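Local structure of D-aminopeptidase (Burkholderia sp. LK4, 5TZB) at residues Cys82-Val86 and Phe301-Thr306; Thr114-Ser118 and Ile156-Val161. The protein is a beta-aminopeptidase of the S58 family that probably removes N-terminal residues, beta-amino acids among them, from short peptides. All coordinates share one frame; numbering follows the deposited sequence.

Interaction 1: residues Cys82-Val86 and Phe301-Thr306; sequences CFAGV and FLAFAT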
loop_
_atom_site.group_PDB
_atom_site.type_symbol
_atom_site.label_atom_id
_atom_site.label_comp_id
_atom_site.label_asym_id
_atom_site.label_seq_id
_atom_site.Cartn_x
_atom_site.Cartn_y
_atom_site.Cartn_z
ATOM N N CYS C 82 1.607 -4.184 21.702
ATOM C CA CYS C 82 0.334 -4.612 21.135
ATOM C C CYS C 82 0.460 -4.739 19.632
ATOM O O CYS C 82 1.082 -3.902 18.975
ATOM C CB CYS C 82 -0.792 -3.620 21.453
ATOM S SG CYS C 82 -1.194 -3.425 23.188
ATOM N N PHE C 83 -0.145 -5.776 19.074
ATOM C CA PHE C 83 -0.314 -5.823 17.639
ATOM C C PHE C 83 -1.187 -4.623 17.209
ATOM O O PHE C 83 -2.082 -4.181 17.944
ATOM C CB PHE C 83 -0.928 -7.149 17.208
ATOM C CG PHE C 83 0.045 -8.315 17.241
ATOM C CD1 PHE C 83 1.396 -8.125 16.962
ATOM C CD2 PHE C 83 -0.402 -9.607 17.537
ATOM C CE1 PHE C 83 2.297 -9.210 16.970
ATOM C CE2 PHE C 83 0.489 -10.697 17.559
ATOM C CZ PHE C 83 1.836 -10.501 17.272
ATOM N N ALA C 84 -0.885 -4.060 16.048
ATOM C CA ALA C 84 -1.586 -2.863 15.607
ATOM C C ALA C 84 -1.503 -2.710 14.101
ATOM O O ALA C 84 -0.699 -3.364 13.444
ATOM C CB ALA C 84 -1.026 -1.628 16.308
ATOM N N GLY C 85 -2.345 -1.835 13.556
ATOM C CA GLY C 85 -2.340 -1.576 12.135
ATOM C C GLY C 85 -2.910 -0.191 11.890
ATOM O O GLY C 85 -3.594 0.372 12.759
ATOM N N VAL C 86 -2.643 0.359 10.708
ATOM C CA VAL C 86 -3.155 1.682 10.363
ATOM C C VAL C 86 -3.904 1.655 9.049
ATOM O O VAL C 86 -3.598 0.841 8.169
ATOM C CB VAL C 86 -2.034 2.725 10.261
ATOM C CG1 VAL C 86 -1.393 2.941 11.605
ATOM C CG2 VAL C 86 -0.986 2.307 9.226
ATOM N N PHE C 301 -6.413 6.525 10.590
ATOM C CA PHE C 301 -6.982 5.566 11.533
ATOM C C PHE C 301 -5.964 4.546 12.053
ATOM O O PHE C 301 -5.176 3.991 11.289
ATOM C CB PHE C 301 -8.146 4.801 10.882
ATOM C CG PHE C 301 -9.093 5.667 10.087
ATOM C CD1 PHE C 301 -9.478 6.917 10.539
ATOM C CD2 PHE C 301 -9.604 5.210 8.868
ATOM C CE1 PHE C 301 -10.354 7.710 9.783
ATOM C CE2 PHE C 301 -10.480 6.001 8.112
ATOM C CZ PHE C 301 -10.857 7.241 8.572
ATOM N N LEU C 302 -6.023 4.281 13.351
ATOM C CA LEU C 302 -5.149 3.314 14.000
ATOM C C LEU C 302 -5.991 2.337 14.779
ATOM O O LEU C 302 -6.955 2.735 15.426
ATOM C CB LEU C 302 -4.159 4.011 14.932
ATOM C CG LEU C 302 -3.276 3.162 15.858
ATOM C CD1 LEU C 302 -2.322 2.302 15.078
ATOM C CD2 LEU C 302 -2.501 4.079 16.782
ATOM N N ALA C 303 -5.638 1.062 14.694
ATOM C CA ALA C 303 -6.264 0.026 15.499
ATOM C C ALA C 303 -5.201 -0.822 16.207
ATOM O O ALA C 303 -4.213 -1.222 15.592
ATOM C CB ALA C 303 -7.144 -0.845 14.647
ATOM N N PHE C 304 -5.385 -1.067 17.497
ATOM C CA PHE C 304 -4.502 -1.997 18.209
ATOM C C PHE C 304 -5.303 -3.024 19.011
ATOM O O PHE C 304 -6.442 -2.773 19.431
ATOM C CB PHE C 304 -3.501 -1.248 19.107
ATOM C CG PHE C 304 -4.114 -0.584 20.321
ATOM C CD1 PHE C 304 -4.227 -1.261 21.534
ATOM C CD2 PHE C 304 -4.525 0.741 20.262
ATOM C CE1 PHE C 304 -4.778 -0.644 22.646
ATOM C CE2 PHE C 304 -5.072 1.366 21.373
ATOM C CZ PHE C 304 -5.201 0.666 22.570
ATOM N N ALA C 305 -4.686 -4.182 19.225
ATOM C CA ALA C 305 -5.335 -5.285 19.913
ATOM C C ALA C 305 -4.532 -5.684 21.152
ATOM O O ALA C 305 -3.299 -5.698 21.116
ATOM C CB ALA C 305 -5.492 -6.468 18.966
ATOM N N THR C 306 -5.227 -6.027 22.238
ATOM C CA THR C 306 -4.548 -6.386 23.488
ATOM C C THR C 306 -4.583 -7.887 23.765
ATOM O O THR C 306 -3.952 -8.352 24.715
ATOM C CB THR C 306 -5.155 -5.640 24.693
ATOM O OG1 THR C 306 -6.534 -6.007 24.834
ATOM C CG2 THR C 306 -5.067 -4.121 24.499
HETATM O O HOH W 1 -1.597 -7.639 20.920
#
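Gly85 and Ala303 exchange the two central hydrogen bonds of an antiparallel pair: Gly85 N donates a hydrogen bond to Ala303 O at 2.8 Å, and Ala303 N donates one to Gly85 O, almost straight at 177°. A third bond runs from Ala305 N to Phe83 O at 2.9 Å. Between Phe83 N and Ala305 O a water takes the place of a direct bond, accepting from Phe83 N and donating to Ala305 O; the CA atoms of Cys82 and Thr306 lie 5.7 Å apart.

The apolar contacts gather on the face of Ala84, Val86, Leu302 and Phe304. At the non-hydrogen-bonded pair Ala84-Phe304 the small methyl suits a pair whose CA atoms are only 4.0 Å apart, and Ala84 CB rests 3.8 Å from Phe304 CB. Leu302 holds CG anti to its own N (chi1 172°), which swings CD1 back over the partner strand to 3.7 Å from Val86 CG1. Farther along, Cys82 SG approaches Phe304 CD1 obliquely at 4.1 Å, a sulfur-aromatic contact.

Helix 98-104 covers Ala84 and Val86 on this face, and helix 272-289 meets the short side chain of Ala303 on the other. The chemistry is that of a buried sheet in an Ntn hydrolase: backbone bonds set the register, and small, branched and aromatic apolar residues fill its faces against helices and the neighbouring strand 260-266.

Interaction 2: residues Thr114-Ser118 and Ile156-Val161; sequences TNTHS and IWGQHV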
loop_
_atom_site.group_PDB
_atom_site.type_symbol
_atom_site.label_atom_id
_atom_site.label_comp_id
_atom_site.label_asym_id
_atom_site.label_seq_id
_atom_site.Cartn_x
_atom_site.Cartn_y
_atom_site.Cartn_z
ATOM N N THR C 114 -2.849 15.672 19.319
ATOM C CA THR C 114 -2.687 17.101 19.600
ATOM C C THR C 114 -2.986 17.921 18.331
ATOM O O THR C 114 -3.610 17.412 17.417
ATOM C CB THR C 114 -1.275 17.402 20.145
ATOM O OG1 THR C 114 -1.203 18.757 20.607
ATOM C CG2 THR C 114 -0.210 17.143 19.100
ATOM N N ASN C 115 -2.572 19.187 18.275
ATOM C CA ASN C 115 -2.765 19.987 17.064
ATOM C C ASN C 115 -1.595 19.822 16.088
ATOM O O ASN C 115 -0.539 19.329 16.479
ATOM C CB ASN C 115 -2.947 21.464 17.408
ATOM C CG ASN C 115 -1.673 22.095 17.940
ATOM O OD1 ASN C 115 -0.766 22.424 17.172
ATOM N ND2 ASN C 115 -1.607 22.287 19.252
ATOM N N THR C 116 -1.786 20.256 14.839
ATOM C CA THR C 116 -0.828 20.006 13.757
ATOM C C THR C 116 0.587 20.533 14.010
ATOM O O THR C 116 1.563 19.915 13.585
ATOM C CB THR C 116 -1.322 20.604 12.417
ATOM O OG1 THR C 116 -2.729 20.346 12.257
ATOM C CG2 THR C 116 -0.544 19.993 11.251
ATOM N N HIS C 117 0.705 21.676 14.673
ATOM C CA HIS C 117 2.013 22.285 14.845
ATOM C C HIS C 117 2.703 21.896 16.156
ATOM O O HIS C 117 3.792 22.372 16.455
ATOM C CB HIS C 117 1.885 23.804 14.721
ATOM C CG HIS C 117 1.582 24.252 13.323
ATOM N ND1 HIS C 117 1.364 25.569 12.981
ATOM C CD2 HIS C 117 1.489 23.545 12.171
ATOM C CE1 HIS C 117 1.127 25.654 11.684
ATOM N NE2 HIS C 117 1.203 24.438 11.167
ATOM N N SER C 118 2.088 20.999 16.911
ATOM C CA SER C 118 2.655 20.564 18.177
ATOM C C SER C 118 3.085 19.090 18.180
ATOM O O SER C 118 3.540 18.577 19.209
ATOM C CB SER C 118 1.640 20.807 19.305
ATOM O OG SER C 118 1.331 22.181 19.434
ATOM N N ILE C 156 -2.336 28.454 16.555
ATOM C CA ILE C 156 -1.642 27.218 16.228
ATOM C C ILE C 156 -0.182 27.469 15.848
ATOM O O ILE C 156 0.657 26.572 15.978
ATOM C CB ILE C 156 -2.361 26.441 15.094
ATOM C CG1 ILE C 156 -1.912 24.974 15.092
ATOM C CG2 ILE C 156 -2.154 27.120 13.724
ATOM C CD1 ILE C 156 -2.660 24.071 14.112
ATOM N N TRP C 157 0.123 28.685 15.393
ATOM C CA TRP C 157 1.499 29.050 15.069
ATOM C C TRP C 157 2.296 29.347 16.331
ATOM O O TRP C 157 3.523 29.358 16.312
ATOM C CB TRP C 157 1.525 30.252 14.125
ATOM C CG TRP C 157 1.171 29.897 12.716
ATOM C CD1 TRP C 157 -0.012 30.155 12.076
ATOM C CD2 TRP C 157 2.005 29.215 11.763
ATOM N NE1 TRP C 157 0.033 29.668 10.784
ATOM C CE2 TRP C 157 1.253 29.084 10.571
ATOM C CE3 TRP C 157 3.304 28.699 11.805
ATOM C CZ2 TRP C 157 1.769 28.473 9.427
ATOM C CZ3 TRP C 157 3.810 28.086 10.677
ATOM C CH2 TRP C 157 3.043 27.977 9.498
ATOM N N GLY C 158 1.585 29.555 17.434
ATOM C CA GLY C 158 2.204 29.869 18.704
ATOM C C GLY C 158 2.880 28.668 19.347
ATOM O O GLY C 158 3.691 28.838 20.257
ATOM N N GLN C 159 2.517 27.467 18.901
ATOM C CA GLN C 159 3.109 26.215 19.398
ATOM C C GLN C 159 3.129 26.198 20.923
ATOM O O GLN C 159 4.194 26.171 21.548
ATOM C CB GLN C 159 4.519 26.005 18.801
ATOM C CG GLN C 159 4.488 25.690 17.284
ATOM C CD GLN C 159 5.865 25.438 16.659
ATOM O OE1 GLN C 159 6.780 26.249 16.793
ATOM N NE2 GLN C 159 6.004 24.321 15.955
ATOM N N HIS C 160 1.941 26.201 21.521
ATOM C CA HIS C 160 1.824 26.405 22.967
ATOM C C HIS C 160 1.824 25.109 23.783
ATOM O O HIS C 160 1.774 25.154 25.012
ATOM C CB HIS C 160 0.553 27.192 23.290
ATOM C CG HIS C 160 0.535 28.569 22.710
ATOM N ND1 HIS C 160 1.175 29.637 23.300
ATOM C CD2 HIS C 160 -0.085 29.062 21.612
ATOM C CE1 HIS C 160 0.975 30.722 22.575
ATOM N NE2 HIS C 160 0.213 30.401 21.545
ATOM N N VAL C 161 1.882 23.961 23.113
ATOM C CA VAL C 161 1.908 22.676 23.815
ATOM C C VAL C 161 3.337 22.293 24.154
ATOM O O VAL C 161 4.222 22.377 23.303
ATOM C CB VAL C 161 1.256 21.543 22.974
ATOM C CG1 VAL C 161 1.335 20.184 23.702
ATOM C CG2 VAL C 161 -0.184 21.899 22.646
HETATM O O HOH W 2 0.692 24.651 18.016
HETATM O O HOH W 3 3.659 23.056 20.661
#
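Gln159 NE2 donates to His117 O across the contact, 3.0 Å away at 158° and in the carbonyl plane; the same amide nitrogen also bonds Asp124 O of the third subunit. His117 uses both ring nitrogens: ND1 makes a weak, bent bond to Ile156 O, and NE2 is hydrogen-bonded to the backbone N of Cys141 of the third subunit. With CG beside its backbone N (chi1 -70°), the imidazole reaches Trp157 edge first and sets CE1 over the centre of the six-membered ring, 3.6 Å from Trp157 CE2, with the planes at 59°. Ile156 CD1 lies over one imidazole face.

Asn115 begins a type I turn. Its OD1 accepts from His117 N at 3.0 Å, an Asx turn, while ND2 bonds Thr65 OG1 and, weakly, Ser118 OG. One water donates to Asn115 OD1 and to Ile156 O, 2.8 Å from each, and accepts from Ser118 OG. A second water bridges Ser118 OG to Val161 O, donating to both. The small serine hydroxyl therefore serves two waters while Val161 CG2 packs 3.6 Å from Ser118 OG.

Asparagine suits the turn because its amide can accept from a backbone N-H and donate from ND2 at once. Overall, water and side-chain amides satisfy polar groups of two irregular segments where a regular backbone ladder is absent, and His117 and Gln159 carry this network into the subunit interface.

How the interactions relate
Both contacts are buried, but in different ways. Interaction 1 lies in the chain's interior, its centre about 12 Å from that of the chain, and joins strands 82-88 and 298-305 over a sequence gap that encloses interaction 2. Interaction 2 sits farther out, its centre about 18 Å from the chain's, where the turn following strand 111-115 and the loop before helix 163-172 are covered partly by the third subunit. Strand 111-115 belongs to a different sheet from strands 82-88 and 298-305, and the two contacts do not touch. Regular main-chain pairing with aliphatic and aromatic packing serves the first; the second, lacking a repeating ladder, relies on polar side chains, aromatic rings and two bridging waters.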